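Local coordinates for protein transcriptional regulator, MerR family (Bacillus thuringiensis serovar konkukian, PDB 3GPV) that probably binds DNA as a transcription factor of the MerR family, pairing a winged helix-turn-helix domain with a long helix, predicted to form a coiled coil, that packs on a second subunit, at residues 54-57 with 58-61; 107-110 with 111-115. All blocks are in the same frame, centred on the assembly; numbering follows the deposited sequence.

Followed from the N terminus, the chain first builds its DNA-binding part, within which contact 1 (residues 54-57 with 58-61) marks the passage from strand 53-55, the middle strand of a small antiparallel sheet, into helix 57-70. Helix 76-88 comes next, and then the long helix 93-128, on which contact 2 (residues 107-110 with 111-115) lies. Neither contact closes a loop: each is a continuous run of eight or nine residues, and the two follow in series without nesting or crossing. The centres of contact 1 and contact 2 are about 30 Å apart, on opposite sides of the chain's centre. Contact 1 thus joins sheet to helix inside one subunit, whereas contact 2 shapes a helix surface that meets the second subunit.

Contact 1. Residues 54-57 with 58-61; sequences IFNE and EALK
The ring of Phe55 is approached obliquely by two methyl groups from the first turn of the helix that follows, CB of Ala59, 3.6 Å from Phe55 CD1, and CD2 of Leu60, while the backbone C of Ala59 lies in the ring plane at its edge. Leu60 runs across Phe55 at about a right angle, its CD2 3.7 Å from Phe55 CB. The second flat group is the amide of Asn56, which occupies the N-cap of the helix. With chi1 at 49°, its CG sits between the backbone N and the carbonyl carbon, which brings OD1 forward to accept from Ala59 N at 2.7 Å. The donor arrives almost straight down the amide carbonyl, with a C=O...donor angle of 170°. The main-chain O of Asn56 takes Leu60 N at 3.1 Å, so both oxygens of this residue hold amides of the opening turn. One step on, Lys61 N donates to Glu57 O at 3.3 Å, and the extended lysine chain runs past that oxygen to a long salt bridge, Lys61 NZ to Glu57 OE1 at 3.7 Å. Phe42, meeting Phe55 edge-to-face, and Val22 of helix 19-25, touching both Phe55 and Leu60, continue the apolar cluster. This is a side-chain N-cap where the chain leaves wing strands 46-47 and 53-55 for helix 57-70, as in the winged helix-turn-helix domain of MerR regulators.

Contact 2. Residues 107-110 with 111-115; sequences VLQL and IQDTE
Asp113 against Gln109 and Thr114 against Leu110 are i to i+4 pairs along one helix, 93-128, in a region predicted to form a coiled coil. On the polar side, Gln109 NE2 donates to Asp113 OD1 at 2.9 Å. The glutamine chain leaves its CA with CG opposite the backbone N (chi1 -175°) and then bends at chi2 (64°), which carries the amide along the helix toward the carboxylate. The acceptor lies nearly in the amide plane, but the donor comes from above the carboxylate plane, and the two planes are turned 41° apart. The same NE2 also donates to a water, 3.1 Å away, that takes a weak bond from Gln112 NE2. Round the helix, the carbonyl O of Leu110 is gripped twice by Thr114, by N at 2.9 Å and by OG1 at 2.7 Å, from opposite faces of the carbonyl plane. The hydroxyl thus spends its proton on the helix's own backbone, and the side chains of Thr114 and Leu110 lie side by side, pointing the same way. Val107 and Ile111 also meet, tightly, though the place of Ile111 CD1 is doubtful. Val107, Ile111 and Thr114 face the second subunit: Val107 and Ile111 pack on Thr114 of that chain, Thr114 on its Ile111, and Leu108 on its Leu118, so this part of helix 93-128 lies against the second subunit.

Contact 1. Residues 54-57 with 58-61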
loop_
_atom_site.group_PDB
_atom_site.type_symbol
_atom_site.label_atom_id
_atom_site.label_comp_id
_atom_site.label_asym_id
_atom_site.label_seq_id
_atom_site.Cartn_x
_atom_site.Cartn_y
_atom_site.Cartn_z
ATOM N N ILE B 54 -13.600 -18.970 18.159
ATOM C CA ILE B 54 -12.187 -18.847 18.477
ATOM C C ILE B 54 -11.267 -19.386 17.394
ATOM O O ILE B 54 -11.708 -20.043 16.450
ATOM C CB ILE B 54 -11.860 -19.597 19.788
ATOM C CG1 ILE B 54 -12.107 -21.100 19.609
ATOM C CG2 ILE B 54 -12.717 -19.065 20.922
ATOM C CD1 ILE B 54 -13.554 -21.491 19.386
ATOM N N PHE B 55 -9.980 -19.120 17.569
ATOM C CA PHE B 55 -8.951 -19.548 16.632
ATOM C C PHE B 55 -8.131 -20.733 17.134
ATOM O O PHE B 55 -7.538 -20.658 18.208
ATOM C CB PHE B 55 -7.965 -18.401 16.363
ATOM C CG PHE B 55 -8.532 -17.274 15.555
ATOM C CD1 PHE B 55 -8.238 -17.157 14.197
ATOM C CD2 PHE B 55 -9.357 -16.327 16.145
ATOM C CE1 PHE B 55 -8.760 -16.110 13.441
ATOM C CE2 PHE B 55 -9.885 -15.273 15.393
ATOM C CZ PHE B 55 -9.585 -15.166 14.041
ATOM N N ASN B 56 -8.110 -21.823 16.374
ATOM C CA ASN B 56 -7.254 -22.948 16.730
ATOM C C ASN B 56 -5.984 -22.710 15.903
ATOM O O ASN B 56 -5.896 -21.730 15.161
ATOM C CB ASN B 56 -7.877 -24.302 16.366
ATOM C CG ASN B 56 -8.406 -24.346 14.950
ATOM O OD1 ASN B 56 -7.973 -23.584 14.088
ATOM N ND2 ASN B 56 -9.347 -25.257 14.698
ATOM N N GLU B 57 -5.006 -23.594 16.022
ATOM C CA GLU B 57 -3.752 -23.436 15.300
ATOM C C GLU B 57 -3.920 -23.293 13.790
ATOM O O GLU B 57 -3.217 -22.512 13.154
ATOM C CB GLU B 57 -2.826 -24.614 15.607
ATOM C CG GLU B 57 -1.362 -24.354 15.280
ATOM C CD GLU B 57 -0.470 -25.536 15.615
ATOM O OE1 GLU B 57 -0.607 -26.597 14.961
ATOM O OE2 GLU B 57 0.365 -25.405 16.535
ATOM N N GLU B 58 -4.843 -24.041 13.207
ATOM C CA GLU B 58 -5.043 -23.946 11.771
ATOM C C GLU B 58 -5.703 -22.619 11.383
ATOM O O GLU B 58 -5.396 -22.045 10.334
ATOM C CB GLU B 58 -5.886 -25.122 11.265
ATOM C CG GLU B 58 -6.104 -25.084 9.760
ATOM C CD GLU B 58 -6.111 -26.457 9.120
ATOM O OE1 GLU B 58 -7.099 -27.200 9.302
ATOM O OE2 GLU B 58 -5.119 -26.794 8.435
ATOM N N ALA B 59 -6.599 -22.132 12.235
ATOM C CA ALA B 59 -7.287 -20.881 11.967
ATOM C C ALA B 59 -6.268 -19.748 11.907
ATOM O O ALA B 59 -6.402 -18.830 11.112
ATOM C CB ALA B 59 -8.322 -20.598 13.059
ATOM N N LEU B 60 -5.257 -19.817 12.762
ATOM C CA LEU B 60 -4.223 -18.790 12.790
ATOM C C LEU B 60 -3.355 -18.813 11.527
ATOM O O LEU B 60 -2.969 -17.759 11.019
ATOM C CB LEU B 60 -3.343 -18.957 14.030
ATOM C CG LEU B 60 -4.033 -18.691 15.371
ATOM C CD1 LEU B 60 -3.061 -18.930 16.505
ATOM C CD2 LEU B 60 -4.541 -17.268 15.404
ATOM N N LYS B 61 -3.038 -20.012 11.037
ATOM C CA LYS B 61 -2.233 -20.143 9.824
ATOM C C LYS B 61 -2.988 -19.453 8.693
ATOM O O LYS B 61 -2.403 -18.721 7.905
ATOM C CB LYS B 61 -1.996 -21.621 9.494
ATOM C CG LYS B 61 -1.099 -22.319 10.508
ATOM C CD LYS B 61 -1.070 -23.831 10.307
ATOM C CE LYS B 61 -0.167 -24.516 11.335
ATOM N NZ LYS B 61 -0.327 -26.003 11.334
#

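Contact 2. Residues 107-110 with 111-115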
loop_
_atom_site.group_PDB
_atom_site.type_symbol
_atom_site.label_atom_id
_atom_site.label_comp_id
_atom_site.label_asym_id
_atom_site.label_seq_id
_atom_site.Cartn_x
_atom_site.Cartn_y
_atom_site.Cartn_z
ATOM N N VAL B 107 3.665 -9.304 -6.275
ATOM C CA VAL B 107 4.525 -8.853 -5.200
ATOM C C VAL B 107 5.920 -8.529 -5.730
ATOM O O VAL B 107 6.543 -7.581 -5.281
ATOM C CB VAL B 107 4.575 -9.883 -4.054
ATOM C CG1 VAL B 107 5.506 -9.391 -2.956
ATOM C CG2 VAL B 107 3.185 -10.071 -3.473
ATOM N N LEU B 108 6.410 -9.293 -6.696
ATOM C CA LEU B 108 7.720 -8.989 -7.266
ATOM C C LEU B 108 7.685 -7.585 -7.882
ATOM O O LEU B 108 8.616 -6.796 -7.725
ATOM C CB LEU B 108 8.098 -9.990 -8.355
ATOM C CG LEU B 108 8.910 -11.271 -8.088
ATOM C CD1 LEU B 108 9.670 -11.182 -6.773
ATOM C CD2 LEU B 108 7.985 -12.460 -8.116
ATOM N N GLN B 109 6.610 -7.284 -8.603
ATOM C CA GLN B 109 6.473 -5.964 -9.222
ATOM C C GLN B 109 6.407 -4.886 -8.138
ATOM O O GLN B 109 6.982 -3.798 -8.278
ATOM C CB GLN B 109 5.203 -5.887 -10.073
ATOM C CG GLN B 109 5.081 -4.567 -10.838
ATOM C CD GLN B 109 6.210 -4.394 -11.854
ATOM O OE1 GLN B 109 6.417 -5.251 -12.704
ATOM N NE2 GLN B 109 6.946 -3.293 -11.757
ATOM N N LEU B 110 5.675 -5.190 -7.073
ATOM C CA LEU B 110 5.522 -4.276 -5.956
ATOM C C LEU B 110 6.876 -3.915 -5.356
ATOM O O LEU B 110 7.133 -2.753 -5.066
ATOM C CB LEU B 110 4.619 -4.897 -4.885
ATOM C CG LEU B 110 4.447 -4.138 -3.559
ATOM C CD1 LEU B 110 3.869 -2.747 -3.813
ATOM C CD2 LEU B 110 3.540 -4.944 -2.623
ATOM N N ILE B 111 7.740 -4.908 -5.174
ATOM C CA ILE B 111 9.065 -4.656 -4.607
ATOM C C ILE B 111 9.850 -3.758 -5.573
ATOM O O ILE B 111 10.485 -2.793 -5.173
ATOM C CB ILE B 111 9.872 -5.986 -4.390
ATOM C CG1 ILE B 111 9.397 -6.707 -3.128
ATOM C CG2 ILE B 111 11.347 -5.686 -4.200
ATOM C CD1 ILE B 111 8.017 -7.143 -3.162
ATOM N N GLN B 112 9.799 -4.073 -6.856
ATOM C CA GLN B 112 10.538 -3.260 -7.812
ATOM C C GLN B 112 10.015 -1.826 -7.831
ATOM O O GLN B 112 10.799 -0.880 -7.840
ATOM C CB GLN B 112 10.465 -3.869 -9.207
ATOM C CG GLN B 112 11.153 -3.005 -10.252
ATOM C CD GLN B 112 11.321 -3.718 -11.568
ATOM O OE1 GLN B 112 12.195 -4.578 -11.707
ATOM N NE2 GLN B 112 10.471 -3.382 -12.544
ATOM N N ASP B 113 8.693 -1.673 -7.824
ATOM C CA ASP B 113 8.092 -0.340 -7.808
ATOM C C ASP B 113 8.497 0.415 -6.553
ATOM O O ASP B 113 8.719 1.622 -6.599
ATOM C CB ASP B 113 6.573 -0.427 -7.869
ATOM C CG ASP B 113 6.074 -0.879 -9.224
ATOM O OD1 ASP B 113 6.860 -0.824 -10.190
ATOM O OD2 ASP B 113 4.902 -1.277 -9.318
ATOM N N THR B 114 8.600 -0.303 -5.435
ATOM C CA THR B 114 8.969 0.319 -4.158
ATOM C C THR B 114 10.444 0.702 -4.163
ATOM O O THR B 114 10.829 1.746 -3.634
ATOM C CB THR B 114 8.654 -0.609 -2.965
ATOM O OG1 THR B 114 7.278 -0.974 -2.998
ATOM C CG2 THR B 114 8.913 0.113 -1.646
ATOM N N GLU B 115 11.274 -0.136 -4.773
ATOM C CA GLU B 115 12.689 0.195 -4.868
ATOM C C GLU B 115 12.812 1.484 -5.706
ATOM O O GLU B 115 13.620 2.376 -5.403
ATOM C CB GLU B 115 13.463 -0.944 -5.543
ATOM C CG GLU B 115 13.601 -2.194 -4.702
ATOM C CD GLU B 115 14.671 -2.080 -3.623
ATOM O OE1 GLU B 115 15.250 -0.991 -3.420
ATOM O OE2 GLU B 115 14.931 -3.102 -2.966
HETATM O O HOH W 1 8.552 -1.748 -13.855
#